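Local atomic coordinates of S-adenosylmethionine:tRNA ribosyltransferase-isomerase (PDB entry 1VKY), a protein that probably transfers and isomerises the ribose of S-adenosylmethionine onto preQ1-modified tRNA, forming epoxyqueuosine on the pathway to queuosine. Residues 69-74 and 207-212; 259-264 and 299-304; 254-259 and 293-298; 270-275 and 289-294; 100-105 and 137-142. All blocks are in the same frame, centred on the assembly; numbering follows the deposited sequence.

Contacts 1, 2 and 3 belong to one mixed sheet. Contact 1, near the centre of the chain, pairs strands 67-75 and 205-213 mainly through backbone bonds. Contact 3 brings the loop 293-298 against the start of strand 256-259 and adds a carboxylate to the pairing; contact 2 follows at the other end of that strand, sharing Val-259, and is buried beside a bound unknown molecule. Contact 4, sharing Phe-293 and Lys-294 with contact 3, is a surface contact, charged and aromatic, built round one arginine. Contact 5 stands apart, its centre about 32 Å from those of contacts 2 and 3, in an all-antiparallel sheet nested between the strands of contact 1, with apolar faces beside a lysine.

Contact 1 (69-74 and 207-212); sequences VLNVSK and AEVVLH
Lys-74, Val-209 and Leu-211 bury the most surface where strands 69-74 and 207-212 run as parallel neighbours, in step from Val-69 beside Ala-207 to Lys-74 beside His-212. The Lys-74 N-H bonds to Leu-211 O at 2.9 Å, and its extended side chain reaches over the partner strand until CD rests 3.8 Å from Val-210 CG1. NZ stops 4.4 Å from Glu-208 OE2, too far for a salt bridge. Both the N-H and the C=O of Val-209 bond to the neighbouring strand, N to Leu-70 O (2.8 Å) and O to Val-72 N (2.9 Å). Its CG1 meets Val-69 CG1, and CG2 lies 3.6 Å from Asn-71 OD1, the side chains crossing at about a right angle. Leu-211 gives its N-H to Val-72 O and sets CB 3.7 Å from Ser-73 OG. Asn-71 has CG anti to the backbone N (chi1 -176°), and its OD1 comes near Val-209; a water donates to OD1 at 2.9 Å and more weakly to Val-210 O. An alanine at Asn-71 would probably leave that water with only its weak bond across this pair and open a gap beside Val-209 CG2. Strand 67-75 sits between 205-213 and 256-259 in the mixed sheet, and helix 261-270 lays Thr-262 and Thr-263 over the face carrying Val-69, Asn-71 and Val-209.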
# COMPACT_ATOMS: atom_id res chain seq x y z
N VAL B 69 0.31 21.80 9.57
CA VAL B 69 0.42 20.90 10.72
C VAL B 69 0.32 19.47 10.27
O VAL B 69 -0.70 19.04 9.70
CB VAL B 69 -0.67 21.16 11.80
CG1 VAL B 69 -0.38 20.34 13.08
CG2 VAL B 69 -0.72 22.62 12.15
N LEU B 70 1.38 18.73 10.55
CA LEU B 70 1.46 17.34 10.11
C LEU B 70 1.39 16.41 11.28
O LEU B 70 1.89 16.71 12.34
CB LEU B 70 2.81 17.08 9.42
CG LEU B 70 3.08 17.93 8.17
CD1 LEU B 70 4.58 18.13 8.01
CD2 LEU B 70 2.54 17.26 7.00
N ASN B 71 0.82 15.25 11.05
CA ASN B 71 0.79 14.23 12.05
C ASN B 71 1.90 13.22 11.82
O ASN B 71 2.13 12.81 10.69
CB ASN B 71 -0.54 13.47 12.00
CG ASN B 71 -0.67 12.43 13.12
OD1 ASN B 71 -0.78 12.78 14.28
ND2 ASN B 71 -0.64 11.14 12.76
N VAL B 72 2.51 12.77 12.90
CA VAL B 72 3.52 11.72 12.87
C VAL B 72 3.04 10.61 13.77
O VAL B 72 2.79 10.84 14.95
CB VAL B 72 4.84 12.27 13.43
CG1 VAL B 72 5.83 11.13 13.71
CG2 VAL B 72 5.43 13.27 12.47
N SER B 73 2.87 9.42 13.22
CA SER B 73 2.44 8.28 14.00
C SER B 73 3.68 7.49 14.51
O SER B 73 4.58 7.20 13.74
CB SER B 73 1.50 7.41 13.19
OG SER B 73 0.21 8.03 13.14
N LYS B 74 3.73 7.22 15.81
CA LYS B 74 4.88 6.57 16.46
C LYS B 74 4.38 5.41 17.29
O LYS B 74 3.44 5.58 18.06
CB LYS B 74 5.59 7.53 17.42
CG LYS B 74 6.24 8.73 16.78
CD LYS B 74 7.01 9.58 17.80
CE LYS B 74 7.96 10.58 17.08
NZ LYS B 74 8.45 11.69 17.93
N ALA B 207 4.52 22.54 11.77
CA ALA B 207 4.47 22.02 13.12
C ALA B 207 3.98 20.61 13.04
O ALA B 207 3.45 20.17 12.01
CB ALA B 207 3.57 22.84 14.00
N GLU B 208 4.17 19.87 14.13
CA GLU B 208 3.70 18.50 14.17
C GLU B 208 2.84 18.13 15.37
O GLU B 208 2.98 18.65 16.50
CB GLU B 208 4.89 17.51 13.98
CG GLU B 208 5.69 17.17 15.20
CD GLU B 208 6.73 16.07 14.90
OE1 GLU B 208 7.27 16.01 13.74
OE2 GLU B 208 7.01 15.28 15.86
N VAL B 209 1.90 17.23 15.11
CA VAL B 209 1.21 16.57 16.19
C VAL B 209 1.61 15.12 16.07
O VAL B 209 2.02 14.66 15.01
CB VAL B 209 -0.34 16.77 16.16
CG1 VAL B 209 -0.66 18.23 16.42
CG2 VAL B 209 -0.95 16.28 14.89
N VAL B 210 1.45 14.39 17.15
CA VAL B 210 1.90 13.00 17.22
C VAL B 210 0.75 12.09 17.64
O VAL B 210 -0.15 12.48 18.42
CB VAL B 210 3.10 12.87 18.21
CG1 VAL B 210 3.71 11.47 18.15
CG2 VAL B 210 4.19 13.90 17.89
N LEU B 211 0.74 10.90 17.07
CA LEU B 211 -0.20 9.87 17.45
C LEU B 211 0.64 8.70 17.97
O LEU B 211 1.40 8.09 17.23
CB LEU B 211 -1.07 9.46 16.28
CG LEU B 211 -2.24 8.58 16.70
CD1 LEU B 211 -3.23 9.30 17.63
CD2 LEU B 211 -2.95 8.02 15.49
N HIS B 212 0.54 8.42 19.25
CA HIS B 212 1.33 7.35 19.86
C HIS B 212 0.47 6.10 19.87
O HIS B 212 -0.57 6.09 20.50
CB HIS B 212 1.69 7.73 21.27
CG HIS B 212 2.55 8.94 21.36
ND1 HIS B 212 3.92 8.88 21.22
CD2 HIS B 212 2.25 10.25 21.57
CE1 HIS B 212 4.43 10.10 21.35
NE2 HIS B 212 3.44 10.95 21.56
O HOH W 1 -2.37 13.45 16.59

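Contact 2 (259-264 and 299-304); sequences VGTTTV and LVTNFH
Gly-260 and Val-300 supply the one backbone bond between the segments: Gly-260 N donates to Val-300 O at 2.7 Å, nearly along the C=O axis. It continues the parallel pairing of Val-259 with Val-300 to the point where strand gives way to helix. Gly-260 is the N-cap of helix 261-270, and at its positive phi of 95° a CB would run into Val-259 O. Two further bonds stay within their own segments, Thr-263 OG1 to Val-259 O (3.0 Å) and His-304 NE2 to Thr-301 OG1 (2.8 Å), the latter in the ring plane. Apolar contact is tight at one spot, where Val-264 CG2 and Leu-299 CD1 meet at 3.5 Å with the side chains at about a right angle. CG2 of Thr-261, anti to the carbonyl carbon, meets Thr-301 OG1 (3.6 Å), and the side chain meets His-304 tip to tip. Hydroxyls of Thr-261 and Thr-301, with Asn-302 N, hydrogen-bond to an unidentified molecule, probably from the crystallisation liquor, which may mark a pocket at this strand end. Strand 298-302 runs between 256-259 and 343-346, while helix 309-318 packs on Thr-261, Leu-299 and His-304.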
# COMPACT_ATOMS: atom_id res chain seq x y z
N VAL B 259 -2.84 18.85 7.84
CA VAL B 259 -2.51 17.85 6.83
C VAL B 259 -2.97 16.50 7.33
O VAL B 259 -2.35 15.94 8.25
CB VAL B 259 -1.01 17.84 6.51
CG1 VAL B 259 -0.73 16.74 5.46
CG2 VAL B 259 -0.58 19.21 6.02
N GLY B 260 -4.10 16.04 6.79
CA GLY B 260 -4.71 14.75 7.17
C GLY B 260 -5.78 14.84 8.23
O GLY B 260 -5.75 15.72 9.07
N THR B 261 -6.75 13.94 8.18
CA THR B 261 -7.90 13.88 9.08
C THR B 261 -7.51 13.55 10.51
O THR B 261 -8.18 14.02 11.47
CB THR B 261 -8.93 12.84 8.62
OG1 THR B 261 -8.28 11.57 8.45
CG2 THR B 261 -9.48 13.17 7.24
N THR B 262 -6.42 12.82 10.68
CA THR B 262 -5.91 12.59 12.07
C THR B 262 -5.52 13.91 12.73
O THR B 262 -5.89 14.19 13.86
CB THR B 262 -4.71 11.65 12.07
OG1 THR B 262 -5.14 10.38 11.58
CG2 THR B 262 -4.23 11.36 13.52
N THR B 263 -4.76 14.74 12.02
CA THR B 263 -4.45 16.07 12.52
C THR B 263 -5.71 16.86 12.90
O THR B 263 -5.77 17.51 13.95
CB THR B 263 -3.66 16.84 11.46
OG1 THR B 263 -2.40 16.18 11.21
CG2 THR B 263 -3.27 18.21 11.98
N VAL B 264 -6.71 16.83 12.02
CA VAL B 264 -7.99 17.54 12.30
C VAL B 264 -8.61 17.09 13.59
O VAL B 264 -9.00 17.91 14.38
CB VAL B 264 -9.00 17.34 11.17
CG1 VAL B 264 -10.37 17.93 11.54
CG2 VAL B 264 -8.49 17.96 9.89
N LEU B 299 -7.55 22.37 4.91
CA LEU B 299 -7.35 20.92 5.13
C LEU B 299 -6.77 20.28 3.86
O LEU B 299 -7.34 20.47 2.79
CB LEU B 299 -8.68 20.24 5.50
CG LEU B 299 -8.71 18.68 5.54
CD1 LEU B 299 -7.69 18.20 6.53
CD2 LEU B 299 -10.00 18.13 5.91
N VAL B 300 -5.63 19.58 3.98
CA VAL B 300 -5.14 18.66 2.91
C VAL B 300 -5.44 17.21 3.32
O VAL B 300 -5.09 16.76 4.43
CB VAL B 300 -3.63 18.80 2.71
CG1 VAL B 300 -3.12 17.90 1.62
CG2 VAL B 300 -3.24 20.24 2.46
N THR B 301 -6.05 16.47 2.41
CA THR B 301 -6.48 15.12 2.70
C THR B 301 -6.63 14.28 1.42
O THR B 301 -6.69 14.81 0.32
CB THR B 301 -7.79 15.19 3.47
OG1 THR B 301 -8.18 13.86 3.90
CG2 THR B 301 -8.93 15.68 2.59
N ASN B 302 -6.70 12.96 1.59
CA ASN B 302 -6.92 12.05 0.45
C ASN B 302 -8.37 12.01 0.06
O ASN B 302 -9.22 12.67 0.67
CB ASN B 302 -6.40 10.64 0.79
CG ASN B 302 -4.87 10.59 1.00
OD1 ASN B 302 -4.11 11.39 0.44
ND2 ASN B 302 -4.42 9.65 1.82
N PHE B 303 -8.65 11.29 -1.03
CA PHE B 303 -10.01 10.95 -1.44
C PHE B 303 -10.47 9.70 -0.71
O PHE B 303 -9.83 8.65 -0.83
CB PHE B 303 -10.06 10.78 -2.95
CG PHE B 303 -10.09 12.06 -3.68
CD1 PHE B 303 -8.95 12.69 -4.04
CD2 PHE B 303 -11.30 12.67 -3.98
CE1 PHE B 303 -8.99 13.89 -4.74
CE2 PHE B 303 -11.37 13.85 -4.63
CZ PHE B 303 -10.21 14.48 -5.03
N HIS B 304 -11.56 9.80 0.04
CA HIS B 304 -11.98 8.74 0.94
C HIS B 304 -13.05 7.88 0.30
O HIS B 304 -13.63 8.27 -0.68
CB HIS B 304 -12.43 9.34 2.27
CG HIS B 304 -11.41 10.28 2.87
ND1 HIS B 304 -10.19 9.84 3.33
CD2 HIS B 304 -11.39 11.63 2.99
CE1 HIS B 304 -9.47 10.88 3.75
NE2 HIS B 304 -10.18 11.97 3.55

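Contact 3 (254-259 and 293-298); sequences NRIVAV and FKLVDA
Ile-256 and Asp-297 form the tight part of this contact, where the loop leading into strand 298-302 runs up beside strand 256-259. The Ile-256 N-H runs almost straight to Asp-297 OD2 (2.8 Å), on the anti side of the oxygen. On the same residue, Ile-256 O takes two donors, Asp-297 N at 2.8 Å and Ala-298 N at 3.2 Å. Two residues on, Ala-258 N bonds to Ala-298 O (3.0 Å), and Val-257 pairs with Ala-298 as parallel neighbours. The isoleucine side chain folds over a carbonyl: CB and CD1 each lie 3.4 Å from Leu-295 O, with CD1 also touching Leu-295 CD2. Deeper in, Ala-258 CB packs on Val-296 CG1 at 3.8 Å.

The looser side is at Arg-255. Its CG rests 3.8 Å from Asp-297 CB, but beyond it the chain bends at chi3 and its guanidinium leads away from the loop to a salt bridge with Asp-66. The Leu-295 and Asp-297 side of the loop is partly exposed, in contrast to buried Val-296 and Ala-298.

Asp-297 OD2 also forms a salt bridge with Arg-250 of helix 240-252, tying helix, strand and loop together. An alanine at Asp-297 would probably leave both the Ile-256 N-H and Arg-250 without their carboxylate partner. A carboxylate held by a peptide N-H and an arginine is likely to stay ionised, its charge balanced by Arg-250, while the Arg-255 guanidinium turns to Asp-66.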
# COMPACT_ATOMS: atom_id res chain seq x y z
N ASN B 254 -2.90 34.45 10.21
CA ASN B 254 -2.64 33.45 9.10
C ASN B 254 -3.45 32.17 9.30
O ASN B 254 -4.16 32.03 10.29
CB ASN B 254 -1.17 33.09 9.03
CG ASN B 254 -0.31 34.22 8.51
OD1 ASN B 254 0.52 34.72 9.22
ND2 ASN B 254 -0.51 34.60 7.27
N ARG B 255 -3.32 31.23 8.36
CA ARG B 255 -4.11 29.99 8.43
C ARG B 255 -3.38 28.82 9.05
O ARG B 255 -2.19 28.60 8.79
CB ARG B 255 -4.55 29.60 7.05
CG ARG B 255 -5.68 30.50 6.55
CD ARG B 255 -5.96 30.31 5.12
NE ARG B 255 -4.74 30.49 4.35
CZ ARG B 255 -4.71 30.57 3.03
NH1 ARG B 255 -5.85 30.50 2.37
NH2 ARG B 255 -3.55 30.72 2.39
N ILE B 256 -4.11 28.07 9.87
CA ILE B 256 -3.74 26.73 10.31
C ILE B 256 -4.29 25.70 9.30
O ILE B 256 -5.51 25.54 9.11
CB ILE B 256 -4.25 26.46 11.72
CG1 ILE B 256 -3.63 27.44 12.71
CG2 ILE B 256 -3.98 25.00 12.16
CD1 ILE B 256 -4.41 27.52 13.98
N VAL B 257 -3.36 25.08 8.59
CA VAL B 257 -3.66 24.15 7.57
C VAL B 257 -3.34 22.76 8.11
O VAL B 257 -2.18 22.39 8.26
CB VAL B 257 -2.83 24.44 6.26
CG1 VAL B 257 -3.29 23.52 5.12
CG2 VAL B 257 -2.96 25.92 5.83
N ALA B 258 -4.38 21.97 8.34
CA ALA B 258 -4.17 20.61 8.82
C ALA B 258 -3.83 19.72 7.65
O ALA B 258 -4.46 19.79 6.61
CB ALA B 258 -5.37 20.09 9.55
N VAL B 259 -2.84 18.85 7.84
CA VAL B 259 -2.51 17.85 6.83
C VAL B 259 -2.97 16.50 7.33
O VAL B 259 -2.35 15.94 8.25
CB VAL B 259 -1.01 17.84 6.51
CG1 VAL B 259 -0.73 16.74 5.46
CG2 VAL B 259 -0.58 19.21 6.02
N PHE B 293 -15.33 24.20 12.88
CA PHE B 293 -13.91 23.95 13.04
C PHE B 293 -13.30 25.16 13.76
O PHE B 293 -13.27 26.25 13.23
CB PHE B 293 -13.28 23.61 11.70
CG PHE B 293 -13.75 22.29 11.21
CD1 PHE B 293 -15.00 22.16 10.58
CD2 PHE B 293 -13.00 21.15 11.44
CE1 PHE B 293 -15.49 20.90 10.18
CE2 PHE B 293 -13.45 19.91 11.07
CZ PHE B 293 -14.72 19.76 10.44
N LYS B 294 -12.87 24.95 14.99
CA LYS B 294 -12.33 26.00 15.82
C LYS B 294 -10.85 26.28 15.60
O LYS B 294 -10.36 27.37 15.89
CB LYS B 294 -12.55 25.65 17.29
CG LYS B 294 -14.03 25.64 17.64
CD LYS B 294 -14.26 25.22 19.12
CE LYS B 294 -15.74 25.45 19.53
NZ LYS B 294 -16.49 26.52 18.75
N LEU B 295 -10.11 25.30 15.15
CA LEU B 295 -8.67 25.51 14.97
C LEU B 295 -8.22 25.33 13.52
O LEU B 295 -7.31 26.01 13.04
CB LEU B 295 -7.84 24.58 15.86
CG LEU B 295 -7.35 25.08 17.21
CD1 LEU B 295 -6.48 24.08 17.87
CD2 LEU B 295 -6.63 26.46 17.14
N VAL B 296 -8.91 24.52 12.78
CA VAL B 296 -8.45 24.21 11.41
C VAL B 296 -9.04 25.17 10.37
O VAL B 296 -10.26 25.20 10.20
CB VAL B 296 -8.82 22.78 11.08
CG1 VAL B 296 -8.36 22.41 9.63
CG2 VAL B 296 -8.25 21.82 12.10
N ASP B 297 -8.20 25.93 9.68
CA ASP B 297 -8.67 26.90 8.65
C ASP B 297 -8.70 26.35 7.23
O ASP B 297 -9.40 26.87 6.35
CB ASP B 297 -7.81 28.16 8.66
CG ASP B 297 -7.72 28.79 10.04
OD1 ASP B 297 -8.78 28.98 10.66
OD2 ASP B 297 -6.64 29.07 10.60
N ALA B 298 -7.91 25.31 7.00
CA ALA B 298 -7.80 24.65 5.71
C ALA B 298 -7.35 23.23 5.91
O ALA B 298 -6.83 22.88 6.95
CB ALA B 298 -6.84 25.40 4.82

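Contact 4 (270-275 and 289-294); sequences IARLPE and PPFEFK
Arg-272 reaches Phe-291, Glu-292 and Lys-294 because its chain is extended from CG to NE and then turns at chi4 (75°), which swings CZ out of line with the stem. From the other segment, Phe-291 has CG anti to the backbone N, which starts its ring towards the arginine. The motif is a sandwiched guanidinium between two surface loops, one of them opening with a type I beta turn, Ile-270 to Leu-273, at the end of helix 261-270.

Phe-291 CZ lies 3.3 Å above one face of the guanidinium, off towards its rim. Lys-294 CD lies 3.8 Å above the opposite face, also towards the rim, its aliphatic stem crossing the arginine at about a right angle. The Phe-291 ring and the guanidinium approach tip to tip with their planes 29° apart. Beside them Ala-271 CB packs against Lys-294 CB at 3.8 Å. Phe-291 also puts CD2 3.6 Å above the centre of the Phe-293 ring.

Like charges come near, Arg-272 NH2 being 4.7 Å from Lys-294 NZ. Glu-268 of helix 261-270 forms a salt bridge with Arg-272 NH1 and probably softens that repulsion; it also accepts from Lys-294 N. The in-plane edge of the guanidinium is used too: NH2 donates to Glu-292 O at 2.8 Å, the oxygen only 2° out of the guanidinium plane.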
# COMPACT_ATOMS: atom_id res chain seq x y z
N ILE B 270 -8.44 19.29 21.05
CA ILE B 270 -7.82 20.22 22.02
C ILE B 270 -8.46 21.60 22.02
O ILE B 270 -8.40 22.30 23.04
CB ILE B 270 -6.26 20.36 21.87
CG1 ILE B 270 -5.89 21.13 20.60
CG2 ILE B 270 -5.62 19.01 21.92
CD1 ILE B 270 -4.51 21.60 20.55
N ALA B 271 -9.04 21.99 20.90
CA ALA B 271 -9.78 23.26 20.81
C ALA B 271 -10.96 23.26 21.79
O ALA B 271 -11.46 24.33 22.11
CB ALA B 271 -10.33 23.48 19.40
N ARG B 272 -11.45 22.09 22.20
CA ARG B 272 -12.62 22.00 23.06
C ARG B 272 -12.22 21.68 24.51
O ARG B 272 -13.08 21.35 25.31
CB ARG B 272 -13.58 20.94 22.53
CG ARG B 272 -14.25 21.40 21.21
CD ARG B 272 -14.90 20.35 20.44
NE ARG B 272 -15.69 20.95 19.35
CZ ARG B 272 -15.21 21.48 18.23
NH1 ARG B 272 -13.91 21.50 17.99
NH2 ARG B 272 -16.04 22.01 17.34
N LEU B 273 -10.94 21.79 24.85
CA LEU B 273 -10.49 21.51 26.20
C LEU B 273 -10.02 22.80 26.80
O LEU B 273 -9.75 23.76 26.09
CB LEU B 273 -9.31 20.55 26.20
CG LEU B 273 -9.58 19.14 25.73
CD1 LEU B 273 -8.27 18.39 25.54
CD2 LEU B 273 -10.50 18.42 26.70
N PRO B 274 -9.89 22.84 28.12
CA PRO B 274 -9.34 24.04 28.72
C PRO B 274 -7.92 24.28 28.18
O PRO B 274 -7.25 23.35 27.78
CB PRO B 274 -9.32 23.75 30.22
CG PRO B 274 -9.86 22.40 30.45
CD PRO B 274 -10.19 21.78 29.11
N GLU B 275 -7.48 25.52 28.19
CA GLU B 275 -6.21 25.90 27.65
C GLU B 275 -5.07 25.29 28.44
O GLU B 275 -5.07 25.38 29.65
CB GLU B 275 -6.15 27.41 27.69
CG GLU B 275 -4.86 28.02 27.17
CD GLU B 275 -5.01 29.51 26.91
OE1 GLU B 275 -5.95 29.89 26.16
OE2 GLU B 275 -4.20 30.30 27.47
N PRO B 289 -21.34 16.31 9.75
CA PRO B 289 -21.92 17.64 9.40
C PRO B 289 -23.24 17.89 10.12
O PRO B 289 -23.98 16.95 10.30
CB PRO B 289 -22.19 17.53 7.90
CG PRO B 289 -21.70 16.23 7.47
CD PRO B 289 -21.50 15.36 8.65
N PRO B 290 -23.57 19.11 10.54
CA PRO B 290 -22.71 20.26 10.46
C PRO B 290 -21.70 20.34 11.63
O PRO B 290 -22.01 19.94 12.75
CB PRO B 290 -23.73 21.41 10.54
CG PRO B 290 -24.72 20.90 11.46
CD PRO B 290 -24.89 19.45 11.12
N PHE B 291 -20.50 20.84 11.36
CA PHE B 291 -19.49 20.93 12.44
C PHE B 291 -18.72 22.24 12.30
O PHE B 291 -18.36 22.61 11.18
CB PHE B 291 -18.51 19.74 12.33
CG PHE B 291 -17.63 19.54 13.56
CD1 PHE B 291 -18.02 18.71 14.59
CD2 PHE B 291 -16.39 20.17 13.66
CE1 PHE B 291 -17.21 18.54 15.71
CE2 PHE B 291 -15.56 19.95 14.77
CZ PHE B 291 -15.96 19.13 15.76
N GLU B 292 -18.45 22.90 13.43
CA GLU B 292 -17.68 24.14 13.46
C GLU B 292 -16.21 23.85 13.80
O GLU B 292 -15.90 23.35 14.89
CB GLU B 292 -18.23 25.07 14.54
CG GLU B 292 -17.57 26.44 14.61
CD GLU B 292 -17.85 27.31 13.37
OE1 GLU B 292 -18.85 27.08 12.64
OE2 GLU B 292 -17.04 28.24 13.13
N PHE B 293 -15.33 24.20 12.88
CA PHE B 293 -13.91 23.95 13.04
C PHE B 293 -13.30 25.16 13.76
O PHE B 293 -13.27 26.25 13.23
CB PHE B 293 -13.28 23.61 11.70
CG PHE B 293 -13.75 22.29 11.21
CD1 PHE B 293 -15.00 22.16 10.58
CD2 PHE B 293 -13.00 21.15 11.44
CE1 PHE B 293 -15.49 20.90 10.18
CE2 PHE B 293 -13.45 19.91 11.07
CZ PHE B 293 -14.72 19.76 10.44
N LYS B 294 -12.87 24.95 14.99
CA LYS B 294 -12.33 26.00 15.82
C LYS B 294 -10.85 26.28 15.60
O LYS B 294 -10.36 27.37 15.89
CB LYS B 294 -12.55 25.65 17.29
CG LYS B 294 -14.03 25.64 17.64
CD LYS B 294 -14.26 25.22 19.12
CE LYS B 294 -15.74 25.45 19.53
NZ LYS B 294 -16.49 26.52 18.75

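Contact 5 (100-105 and 137-142); sequences EGIWKC and TRILKF
Phe-142 and Gly-101 meet at a ring edge: Gly-101 O lies in the plane of the Phe-142 ring, 3.6 Å from CD1, while the same oxygen accepts the Phe-142 N-H at 2.9 Å. Farther round, Phe-142 CE1 touches Trp-103 CD1 at 4.1 Å, the two aromatic side chains crossing obliquely. The indole NE1 is held by Asp-147, and the Trp-103 side chain touches Leu-94 and Arg-97 of strand 89-97.

Backbone bonds alternate along the antiparallel strands. Trp-103 and Leu-140 form a hydrogen-bonded pair with one bond each way, as do Cys-105 and Arg-138. On the face that carries Trp-103, Cys-105 SG packs on Leu-140 CD2 (3.6 Å).

Ile-102, Lys-104 and Ile-139 line the other face, where Ile-102 CG2 meets Ile-139 CG2 at 3.8 Å. Lys-104 lies side by side with Ile-139, and Lys-104 CG comes 4.0 Å from Ile-139 CG1. Bends at chi3 and chi4 then carry Lys-104 NZ to Thr-137 OG1 (3.1 Å); Asp-135 binds both groups, by a salt bridge and a hydrogen bond.

Strands 102-108 and 138-143 are the middle pair of a six-stranded antiparallel sheet, the all-beta part of the fold inserted between strands 67-75 and 205-213.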
# COMPACT_ATOMS: atom_id res chain seq x y z
N GLU B 100 18.71 10.27 26.99
CA GLU B 100 18.94 8.84 27.24
C GLU B 100 18.48 8.51 28.65
O GLU B 100 18.93 9.10 29.61
CB GLU B 100 20.44 8.54 27.12
CG GLU B 100 20.85 7.09 27.45
CD GLU B 100 20.43 6.07 26.39
OE1 GLU B 100 20.19 6.44 25.23
OE2 GLU B 100 20.38 4.87 26.71
N GLY B 101 17.56 7.57 28.77
CA GLY B 101 17.08 7.15 30.09
C GLY B 101 16.18 8.12 30.85
O GLY B 101 15.89 7.86 32.01
N ILE B 102 15.75 9.22 30.22
CA ILE B 102 14.75 10.15 30.78
C ILE B 102 13.62 10.34 29.74
O ILE B 102 13.84 10.87 28.62
CB ILE B 102 15.38 11.53 31.21
CG1 ILE B 102 16.56 11.33 32.15
CG2 ILE B 102 14.34 12.41 31.90
CD1 ILE B 102 17.19 12.60 32.66
N TRP B 103 12.43 9.88 30.11
CA TRP B 103 11.27 9.84 29.24
C TRP B 103 10.03 10.43 29.88
O TRP B 103 9.77 10.21 31.06
CB TRP B 103 10.97 8.37 28.92
CG TRP B 103 11.96 7.73 28.03
CD1 TRP B 103 13.22 7.29 28.37
CD2 TRP B 103 11.79 7.45 26.66
NE1 TRP B 103 13.84 6.76 27.27
CE2 TRP B 103 12.99 6.84 26.20
CE3 TRP B 103 10.75 7.64 25.75
CZ2 TRP B 103 13.16 6.42 24.89
CZ3 TRP B 103 10.92 7.21 24.46
CH2 TRP B 103 12.12 6.61 24.04
N LYS B 104 9.24 11.16 29.07
CA LYS B 104 7.88 11.48 29.41
C LYS B 104 7.09 10.23 29.17
O LYS B 104 7.16 9.65 28.10
CB LYS B 104 7.30 12.59 28.53
CG LYS B 104 7.86 13.94 28.84
CD LYS B 104 7.47 14.97 27.79
CE LYS B 104 5.99 15.19 27.71
NZ LYS B 104 5.56 16.09 28.78
N CYS B 105 6.32 9.85 30.18
CA CYS B 105 5.60 8.58 30.19
C CYS B 105 4.16 8.79 30.60
O CYS B 105 3.82 9.70 31.35
CB CYS B 105 6.24 7.62 31.20
SG CYS B 105 7.94 7.18 30.78
N THR B 137 1.56 13.68 31.87
CA THR B 137 2.56 12.64 31.84
C THR B 137 3.41 12.77 33.09
O THR B 137 3.21 13.69 33.89
CB THR B 137 3.42 12.79 30.59
OG1 THR B 137 3.95 14.12 30.54
CG2 THR B 137 2.54 12.66 29.29
N ARG B 138 4.30 11.81 33.24
CA ARG B 138 5.28 11.75 34.32
C ARG B 138 6.63 11.72 33.65
O ARG B 138 6.82 11.00 32.68
CB ARG B 138 5.09 10.47 35.12
CG ARG B 138 4.22 10.60 36.37
CD ARG B 138 3.09 11.52 36.19
NE ARG B 138 2.13 11.52 37.27
CZ ARG B 138 0.94 12.08 37.13
NH1 ARG B 138 0.63 12.68 35.99
NH2 ARG B 138 0.07 12.05 38.12
N ILE B 139 7.56 12.53 34.14
CA ILE B 139 8.92 12.47 33.66
C ILE B 139 9.63 11.47 34.54
O ILE B 139 9.72 11.66 35.74
CB ILE B 139 9.58 13.85 33.69
CG1 ILE B 139 8.92 14.79 32.65
CG2 ILE B 139 11.03 13.71 33.33
CD1 ILE B 139 7.62 15.34 33.08
N LEU B 140 10.13 10.42 33.94
CA LEU B 140 10.77 9.34 34.67
C LEU B 140 12.23 9.23 34.27
O LEU B 140 12.56 9.21 33.10
CB LEU B 140 10.08 8.02 34.35
CG LEU B 140 8.92 7.50 35.20
CD1 LEU B 140 8.05 8.52 35.85
CD2 LEU B 140 8.10 6.63 34.35
N LYS B 141 13.09 9.15 35.28
CA LYS B 141 14.51 8.84 35.07
C LYS B 141 14.74 7.37 35.44
O LYS B 141 14.51 6.96 36.58
CB LYS B 141 15.40 9.77 35.91
CG LYS B 141 16.89 9.50 35.77
CD LYS B 141 17.79 10.55 36.48
CE LYS B 141 17.98 10.30 37.97
NZ LYS B 141 18.89 9.18 38.31
N PHE B 142 15.15 6.58 34.46
CA PHE B 142 15.41 5.14 34.66
C PHE B 142 16.77 4.91 35.30
O PHE B 142 17.66 5.74 35.16
CB PHE B 142 15.27 4.40 33.33
CG PHE B 142 13.85 4.31 32.88
CD1 PHE B 142 13.29 5.31 32.12
CD2 PHE B 142 13.05 3.27 33.31
CE1 PHE B 142 11.98 5.24 31.74
CE2 PHE B 142 11.72 3.20 32.91
CZ PHE B 142 11.20 4.17 32.14